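Local coordinates for chloramphenicol acetyltransferase (PDB 2I9D), which probably transfers an acetyl group from acetyl-coenzyme A to a hydroxyl of chloramphenicol, as other members of its trimeric family do, at residues D9-W13 and E14-N18; Q50-F53 and L54-Y58; V60-A63 and A64-P68. One frame throughout, in Å; residues are numbered along the deposited sequence.

Contact 1 (D9-W13 and E14-N18)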
loop_
_atom_site.group_PDB
_atom_site.type_symbol
_atom_site.label_atom_id
_atom_site.label_comp_id
_atom_site.label_asym_id
_atom_site.label_seq_id
_atom_site.Cartn_x
_atom_site.Cartn_y
_atom_site.Cartn_z
ATOM N N ASP A 9 -28.511 11.654 -10.401
ATOM C CA ASP A 9 -28.638 11.943 -11.819
ATOM C C ASP A 9 -27.245 12.133 -12.417
ATOM O O ASP A 9 -26.620 13.185 -12.265
ATOM C CB ASP A 9 -29.529 13.178 -12.044
ATOM C CG ASP A 9 -29.666 13.570 -13.535
ATOM O OD1 ASP A 9 -29.422 12.743 -14.464
ATOM O OD2 ASP A 9 -30.029 14.748 -13.759
ATOM N N ILE A 10 -26.776 11.092 -13.095
ATOM C CA ILE A 10 -25.441 11.059 -13.683
ATOM C C ILE A 10 -25.172 12.198 -14.682
ATOM O O ILE A 10 -24.027 12.658 -14.793
ATOM C CB ILE A 10 -25.161 9.678 -14.342
ATOM C CG1 ILE A 10 -25.236 8.546 -13.298
ATOM C CG2 ILE A 10 -23.807 9.651 -15.074
ATOM C CD1 ILE A 10 -24.240 8.670 -12.114
ATOM N N GLU A 11 -26.213 12.654 -15.390
ATOM C CA GLU A 11 -26.038 13.674 -16.432
ATOM C C GLU A 11 -25.650 15.017 -15.841
ATOM O O GLU A 11 -24.735 15.671 -16.323
ATOM C CB GLU A 11 -27.281 13.799 -17.309
ATOM C CG GLU A 11 -26.943 13.671 -18.796
ATOM C CD GLU A 11 -26.103 12.422 -19.093
ATOM O OE1 GLU A 11 -25.003 12.574 -19.684
ATOM O OE2 GLU A 11 -26.535 11.298 -18.718
ATOM N N ASN A 12 -26.343 15.412 -14.784
ATOM C CA ASN A 12 -25.835 16.431 -13.881
ATOM C C ASN A 12 -24.750 15.755 -13.011
ATOM O O ASN A 12 -24.094 14.828 -13.502
ATOM C CB ASN A 12 -27.012 17.057 -13.151
ATOM C CG ASN A 12 -28.054 17.616 -14.143
ATOM O OD1 ASN A 12 -27.729 18.429 -15.012
ATOM N ND2 ASN A 12 -29.286 17.138 -14.048
ATOM N N TRP A 13 -24.508 16.153 -11.770
ATOM C CA TRP A 13 -23.355 15.549 -11.022
ATOM C C TRP A 13 -21.998 15.929 -11.621
ATOM O O TRP A 13 -21.647 15.551 -12.747
ATOM C CB TRP A 13 -23.449 14.008 -10.860
ATOM C CG TRP A 13 -22.437 13.408 -9.835
ATOM C CD1 TRP A 13 -22.034 13.976 -8.652
ATOM C CD2 TRP A 13 -21.756 12.136 -9.912
ATOM N NE1 TRP A 13 -21.143 13.155 -8.009
ATOM C CE2 TRP A 13 -20.951 12.021 -8.753
ATOM C CE3 TRP A 13 -21.737 11.093 -10.849
ATOM C CZ2 TRP A 13 -20.139 10.897 -8.500
ATOM C CZ3 TRP A 13 -20.930 9.972 -10.596
ATOM C CH2 TRP A 13 -20.142 9.888 -9.428
ATOM N N GLU A 14 -21.240 16.676 -10.826
ATOM C CA GLU A 14 -19.943 17.212 -11.238
ATOM C C GLU A 14 -18.894 16.140 -11.575
ATOM O O GLU A 14 -17.956 16.408 -12.335
ATOM C CB GLU A 14 -19.415 18.199 -10.183
ATOM C CG GLU A 14 -19.526 17.745 -8.714
ATOM C CD GLU A 14 -19.030 18.817 -7.733
ATOM O OE1 GLU A 14 -18.756 19.962 -8.171
ATOM O OE2 GLU A 14 -18.919 18.530 -6.521
ATOM N N ARG A 15 -19.074 14.925 -11.043
ATOM C CA ARG A 15 -18.104 13.835 -11.261
ATOM C C ARG A 15 -18.512 12.812 -12.305
ATOM O O ARG A 15 -17.883 11.760 -12.408
ATOM C CB ARG A 15 -17.750 13.121 -9.955
ATOM C CG ARG A 15 -16.992 13.961 -8.950
ATOM C CD ARG A 15 -16.534 13.084 -7.773
ATOM N NE ARG A 15 -15.487 12.134 -8.158
ATOM C CZ ARG A 15 -14.192 12.447 -8.261
ATOM N NH1 ARG A 15 -13.791 13.700 -8.029
ATOM N NH2 ARG A 15 -13.292 11.521 -8.615
ATOM N N LYS A 16 -19.550 13.119 -13.074
ATOM C CA LYS A 16 -19.924 12.334 -14.253
ATOM C C LYS A 16 -18.698 11.794 -15.000
ATOM O O LYS A 16 -18.538 10.583 -15.173
ATOM C CB LYS A 16 -20.769 13.185 -15.216
ATOM C CG LYS A 16 -21.079 12.477 -16.541
ATOM C CD LYS A 16 -21.554 13.426 -17.634
ATOM C CE LYS A 16 -22.027 12.624 -18.846
ATOM N NZ LYS A 16 -21.902 13.398 -20.115
ATOM N N GLU A 17 -17.834 12.701 -15.434
ATOM C CA GLU A 17 -16.681 12.350 -16.253
ATOM C C GLU A 17 -15.567 11.611 -15.480
ATOM O O GLU A 17 -14.911 10.714 -16.019
ATOM C CB GLU A 17 -16.155 13.617 -16.964
ATOM C CG GLU A 17 -17.090 14.117 -18.107
ATOM C CD GLU A 17 -17.280 13.058 -19.222
ATOM O OE1 GLU A 17 -16.594 13.184 -20.270
ATOM O OE2 GLU A 17 -18.088 12.091 -19.055
ATOM N N ASN A 18 -15.360 12.012 -14.227
ATOM C CA ASN A 18 -14.447 11.328 -13.319
ATOM C C ASN A 18 -14.849 9.860 -13.139
ATOM O O ASN A 18 -14.020 8.963 -13.289
ATOM C CB ASN A 18 -14.419 12.027 -11.960
ATOM C CG ASN A 18 -14.121 13.517 -12.070
ATOM O OD1 ASN A 18 -13.020 13.979 -11.724
ATOM N ND2 ASN A 18 -15.106 14.283 -12.549
#

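Contact 2 (Q50-F53 and L54-Y58)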
loop_
_atom_site.group_PDB
_atom_site.type_symbol
_atom_site.label_atom_id
_atom_site.label_comp_id
_atom_site.label_asym_id
_atom_site.label_seq_id
_atom_site.Cartn_x
_atom_site.Cartn_y
_atom_site.Cartn_z
ATOM N N GLN A 50 -11.957 6.881 29.247
ATOM C CA GLN A 50 -12.624 6.349 28.055
ATOM C C GLN A 50 -11.714 5.563 27.108
ATOM O O GLN A 50 -10.488 5.609 27.218
ATOM C CB GLN A 50 -13.279 7.499 27.286
ATOM C CG GLN A 50 -14.414 8.140 28.045
ATOM C CD GLN A 50 -15.039 9.276 27.304
ATOM O OE1 GLN A 50 -16.242 9.493 27.396
ATOM N NE2 GLN A 50 -14.238 10.018 26.569
ATOM N N SER A 51 -12.332 4.846 26.170
ATOM C CA SER A 51 -11.611 4.108 25.138
ATOM C C SER A 51 -11.058 5.043 24.043
ATOM O O SER A 51 -11.810 5.759 23.370
ATOM C CB SER A 51 -12.522 3.041 24.555
ATOM O OG SER A 51 -11.876 2.322 23.521
ATOM N N PHE A 52 -9.733 5.065 23.892
ATOM C CA PHE A 52 -9.109 5.889 22.856
ATOM C C PHE A 52 -9.572 5.427 21.447
ATOM O O PHE A 52 -9.810 6.248 20.543
ATOM C CB PHE A 52 -7.593 5.827 23.013
ATOM C CG PHE A 52 -6.821 6.532 21.915
ATOM C CD1 PHE A 52 -7.027 7.880 21.649
ATOM C CD2 PHE A 52 -5.870 5.841 21.165
ATOM C CE1 PHE A 52 -6.318 8.531 20.629
ATOM C CE2 PHE A 52 -5.147 6.496 20.153
ATOM C CZ PHE A 52 -5.379 7.843 19.900
ATOM N N PHE A 53 -9.732 4.112 21.295
ATOM C CA PHE A 53 -10.309 3.489 20.084
ATOM C C PHE A 53 -11.603 4.171 19.578
ATOM O O PHE A 53 -11.744 4.477 18.395
ATOM C CB PHE A 53 -10.509 1.973 20.311
ATOM C CG PHE A 53 -11.337 1.313 19.253
ATOM C CD1 PHE A 53 -10.804 1.069 17.970
ATOM C CD2 PHE A 53 -12.660 0.956 19.510
ATOM C CE1 PHE A 53 -11.581 0.463 16.974
ATOM C CE2 PHE A 53 -13.434 0.338 18.523
ATOM C CZ PHE A 53 -12.893 0.102 17.247
ATOM N N LEU A 54 -12.533 4.438 20.493
ATOM C CA LEU A 54 -13.787 5.085 20.152
ATOM C C LEU A 54 -13.617 6.555 19.813
ATOM O O LEU A 54 -14.414 7.108 19.038
ATOM C CB LEU A 54 -14.843 4.875 21.266
ATOM C CG LEU A 54 -15.312 3.411 21.395
ATOM C CD1 LEU A 54 -16.179 3.205 22.645
ATOM C CD2 LEU A 54 -16.012 2.930 20.113
ATOM N N HIS A 55 -12.582 7.186 20.367
ATOM C CA HIS A 55 -12.258 8.569 19.993
ATOM C C HIS A 55 -11.802 8.698 18.534
ATOM O O HIS A 55 -12.271 9.568 17.828
ATOM C CB HIS A 55 -11.209 9.173 20.936
ATOM C CG HIS A 55 -11.778 9.734 22.198
ATOM N ND1 HIS A 55 -11.826 11.094 22.458
ATOM C CD2 HIS A 55 -12.319 9.123 23.282
ATOM C CE1 HIS A 55 -12.373 11.292 23.644
ATOM N NE2 HIS A 55 -12.681 10.114 24.162
ATOM N N TYR A 56 -10.882 7.847 18.081
ATOM C CA TYR A 56 -10.480 7.909 16.674
ATOM C C TYR A 56 -11.481 7.271 15.719
ATOM O O TYR A 56 -11.586 7.695 14.569
ATOM C CB TYR A 56 -9.027 7.461 16.427
ATOM C CG TYR A 56 -8.669 6.005 16.654
ATOM C CD1 TYR A 56 -9.108 4.987 15.771
ATOM C CD2 TYR A 56 -7.821 5.649 17.698
ATOM C CE1 TYR A 56 -8.732 3.644 15.973
ATOM C CE2 TYR A 56 -7.440 4.313 17.904
ATOM C CZ TYR A 56 -7.888 3.331 17.040
ATOM O OH TYR A 56 -7.501 2.034 17.262
ATOM N N LEU A 57 -12.257 6.308 16.221
ATOM C CA LEU A 57 -13.326 5.718 15.429
ATOM C C LEU A 57 -14.355 6.797 15.090
ATOM O O LEU A 57 -14.813 6.919 13.932
ATOM C CB LEU A 57 -13.969 4.528 16.159
ATOM C CG LEU A 57 -14.828 3.582 15.304
ATOM C CD1 LEU A 57 -13.915 2.778 14.370
ATOM C CD2 LEU A 57 -15.679 2.604 16.169
ATOM N N TYR A 58 -14.702 7.593 16.095
ATOM C CA TYR A 58 -15.603 8.712 15.882
ATOM C C TYR A 58 -15.043 9.731 14.881
ATOM O O TYR A 58 -15.754 10.161 13.955
ATOM C CB TYR A 58 -15.931 9.415 17.208
ATOM C CG TYR A 58 -16.836 10.599 17.002
ATOM C CD1 TYR A 58 -18.161 10.411 16.640
ATOM C CD2 TYR A 58 -16.358 11.898 17.104
ATOM C CE1 TYR A 58 -19.013 11.482 16.421
ATOM C CE2 TYR A 58 -17.210 12.994 16.891
ATOM C CZ TYR A 58 -18.539 12.763 16.541
ATOM O OH TYR A 58 -19.413 13.809 16.325
#

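Contact 3 (V60-A63 and A64-P68)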
loop_
_atom_site.group_PDB
_atom_site.type_symbol
_atom_site.label_atom_id
_atom_site.label_comp_id
_atom_site.label_asym_id
_atom_site.label_seq_id
_atom_site.Cartn_x
_atom_site.Cartn_y
_atom_site.Cartn_z
ATOM N N VAL A 60 -12.918 9.398 12.502
ATOM C CA VAL A 60 -12.933 8.874 11.146
ATOM C C VAL A 60 -14.368 8.865 10.594
ATOM O O VAL A 60 -14.605 9.274 9.445
ATOM C CB VAL A 60 -12.278 7.450 11.090
ATOM C CG1 VAL A 60 -12.676 6.686 9.802
ATOM C CG2 VAL A 60 -10.776 7.541 11.224
ATOM N N LEU A 61 -15.315 8.396 11.413
ATOM C CA LEU A 61 -16.722 8.262 10.982
ATOM C C LEU A 61 -17.344 9.642 10.684
ATOM O O LEU A 61 -18.082 9.809 9.686
ATOM C CB LEU A 61 -17.560 7.500 12.019
ATOM C CG LEU A 61 -18.995 7.114 11.633
ATOM C CD1 LEU A 61 -19.028 6.239 10.381
ATOM C CD2 LEU A 61 -19.672 6.418 12.769
ATOM N N ARG A 62 -17.017 10.610 11.541
ATOM C CA ARG A 62 -17.467 11.984 11.390
ATOM C C ARG A 62 -16.925 12.634 10.125
ATOM O O ARG A 62 -17.677 13.286 9.412
ATOM C CB ARG A 62 -17.114 12.821 12.622
ATOM C CG ARG A 62 -17.589 14.297 12.527
ATOM C CD ARG A 62 -17.753 14.944 13.900
ATOM N NE ARG A 62 -17.914 16.395 13.809
ATOM C CZ ARG A 62 -18.042 17.203 14.864
ATOM N NH1 ARG A 62 -18.036 16.697 16.103
ATOM N NH2 ARG A 62 -18.171 18.520 14.681
ATOM N N ALA A 63 -15.636 12.454 9.836
ATOM C CA ALA A 63 -15.047 12.975 8.587
ATOM C C ALA A 63 -15.709 12.424 7.313
ATOM O O ALA A 63 -15.876 13.143 6.322
ATOM C CB ALA A 63 -13.536 12.743 8.566
ATOM N N ALA A 64 -16.102 11.150 7.351
ATOM C CA ALA A 64 -16.720 10.477 6.197
ATOM C C ALA A 64 -18.137 11.009 5.970
ATOM O O ALA A 64 -18.609 11.146 4.831
ATOM C CB ALA A 64 -16.745 8.972 6.417
ATOM N N ASN A 65 -18.816 11.292 7.073
ATOM C CA ASN A 65 -20.123 11.909 7.008
ATOM C C ASN A 65 -20.041 13.351 6.531
ATOM O O ASN A 65 -20.869 13.766 5.702
ATOM C CB ASN A 65 -20.815 11.791 8.355
ATOM C CG ASN A 65 -21.508 10.457 8.514
ATOM O OD1 ASN A 65 -22.588 10.255 7.973
ATOM N ND2 ASN A 65 -20.882 9.533 9.238
ATOM N N GLU A 66 -19.010 14.080 6.985
ATOM C CA GLU A 66 -18.906 15.525 6.706
ATOM C C GLU A 66 -18.373 15.907 5.340
ATOM O O GLU A 66 -18.596 17.030 4.908
ATOM C CB GLU A 66 -18.178 16.286 7.822
ATOM C CG GLU A 66 -19.010 16.387 9.089
ATOM C CD GLU A 66 -18.362 17.227 10.194
ATOM O OE1 GLU A 66 -17.269 17.796 9.974
ATOM O OE2 GLU A 66 -18.957 17.321 11.290
ATOM N N ILE A 67 -17.717 14.968 4.654
ATOM C CA ILE A 67 -17.212 15.187 3.300
ATOM C C ILE A 67 -18.046 14.330 2.350
ATOM O O ILE A 67 -17.893 13.107 2.333
ATOM C CB ILE A 67 -15.681 14.866 3.189
ATOM C CG1 ILE A 67 -14.892 15.696 4.202
ATOM C CG2 ILE A 67 -15.143 15.148 1.796
ATOM C CD1 ILE A 67 -13.520 15.136 4.542
ATOM N N PRO A 68 -18.939 14.957 1.557
ATOM C CA PRO A 68 -19.983 14.174 0.886
ATOM C C PRO A 68 -19.472 13.182 -0.153
ATOM O O PRO A 68 -20.183 12.247 -0.499
ATOM C CB PRO A 68 -20.884 15.250 0.228
ATOM C CG PRO A 68 -20.041 16.437 0.088
ATOM C CD PRO A 68 -19.025 16.397 1.216
#

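Contact 1 (D9-W13 and E14-N18)
The indole of Trp13 lies over the chain that follows it, with CB of Arg15 set against one face of the six-membered ring. That methylene sits 3.8 Å from the ring centroid, 25° off the normal, a CH-pi contact made mainly with CZ2 and CE2. CG anti to the backbone N (chi1 -167°) puts the indole beside the carbonyl carbon, on the side where the chain continues to Arg15. The backbone closes a type I turn from Trp13 to Lys16: Lys16 N donates to Trp13 O at 3.2 Å, an almost straight bond at 166°. Lys16 runs extended along Ile10 toward Glu11, CB and CG passing Ile10 O and CG meeting Ile10 CG2 at 4.2 Å, until NZ forms a salt bridge with Glu11 OE1 at 3.2 Å. Tyr72 lies nearly parallel to the indole, and Val80 of strand 80-83 also touches it. Putting an alanine at Trp13 would probably strip Arg15 CB of its ring cover and leave Tyr72 without its aromatic partner. Past CB, the Arg15 chain bends away to a salt bridge with Asp201 and a hydrogen bond from NE to Gly198 O. Arg15 thus joins the N-cap of helix 16-22 to the loop next to His197, the predicted proton acceptor, an arginine-aspartate link beside the active site as in chloramphenicol acetyltransferases.

Contact 2 (Q50-F53 and L54-Y58)
Phe53 and Tyr56 meet at nearly perpendicular planes, 87° apart, in an offset edge-to-face pair at the N-terminal end of helix 52-66. Followed outward, Phe53 begins with CB packed close to the amide of Leu54. CG stands anti to the backbone N (chi1 168°), which carries the ring along the helix beside Leu57. From there the two sides of the ring part: CD1 approaches Tyr56 OH at 3.5 Å, the oxygen lying in the plane of the phenyl at its edge, whereas CD2 touches Leu54 CD2 at 3.9 Å. Farther out, CE2 lies against the CD2 methyls of both Leu54 and Leu57, CE1 is near Leu57 CD1, and CZ at the tip rests 3.9 Å from Leu57 CD2. Behind CB, the CA of the same residue is over the phenol face, 4.0 Å from the Tyr56 centroid, in a CH-pi contact. Tyr56 also turns an edge toward the face of Phe52, with centroids 5.3 Å apart and Tyr56 CD2 reaching Phe52 CE2. Its phenol therefore lends a face to one phenylalanine and an edge to the other. The backbone beneath is helical: Tyr56 N donates to Phe52 O at 3.1 Å and Leu57 N to Phe53 O at 2.9 Å, while Ser51 O at the N-cap receives weak bonds from Leu54 N and His55 N. Phe52 packs on helix 39-47, and Phe53 reaches strand 87-93 and, with Tyr56, Ala151 of strand 146-151. Phe52, Phe53 and Tyr56 thus form an aromatic cluster at the start of their helix, held between helix 39-47 and the mixed sheet of the chloramphenicol acetyltransferase fold.

Contact 3 (V60-A63 and A64-P68)
Arg62 and Glu66, one turn apart, form an i to i+4 salt bridge near the C-terminal end of helix 52-66, which packs on the mixed sheet of this acetyltransferase fold. In the ionic pair, Arg62 NE donates to Glu66 OE2 at 2.9 Å with an angle of 149°. The arginine is extended from CG to NE, with CG anti to the backbone N (chi1 -179°), and it crosses the glutamate obliquely. Their flat groups are turned 66° against each other, and the donor meets OE2 from above the carboxylate plane, a one-pronged grip in place of a paired one. Both groups have second partners: Arg62 NH1 bonds to Tyr58 OH, and Glu66 OE1 forms a salt bridge with Lys211 of helix 202-216. The carboxylate therefore stands between two cations, which would probably favour its ionised form.

Backbone hydrogen bonds make up the second group. Ala64 N donates to Val60 O at 3.2 Å and Glu66 N to Arg62 O at 2.9 Å; the last, from Ile67 N to Ala63 O, is weak, in keeping with Ile67 being where the chain leaves helical geometry.

The apolar side chains pack outward. Val60, Leu61 and Ala64 face Ile147 of strand 146-151, whereas Ala63 packs on Phe208 and Val212 of helix 202-216.

The side-chain amide of Asn65, lying beside Leu61 and pointing the same way, supplies the remaining hydrogen bonds. Its OD1 accepts from Ile86 N, which helps fix the amide's rotation. The other end of that amide returns to the helix: Leu61 O is gripped twice, by Asn65 N at 3.1 Å and by Asn65 ND2 at 2.8 Å, from opposite faces of the carbonyl plane.

Overall arrangement
Contact 1 comes first along the chain, in the loop after strand 5-7 and the start of helix 16-22; contacts 2 and 3 follow, adjoining in sequence near the two ends of helix 52-66. The centres of contacts 2 and 3 are about 15 Å apart. Contact 1 lies about 36 Å from contact 2, centre to centre and across the middle of the chain, but about 21 Å from contact 3, with nearest atoms about 7 Å apart. Contact 1 thus belongs to the probable active-site region, where Asn18 packs on Phe100 of a second subunit, whereas contacts 2 and 3 join helix 52-66 to strands 87-93 and 146-151 of the mixed sheet, away from the predicted catalytic histidine.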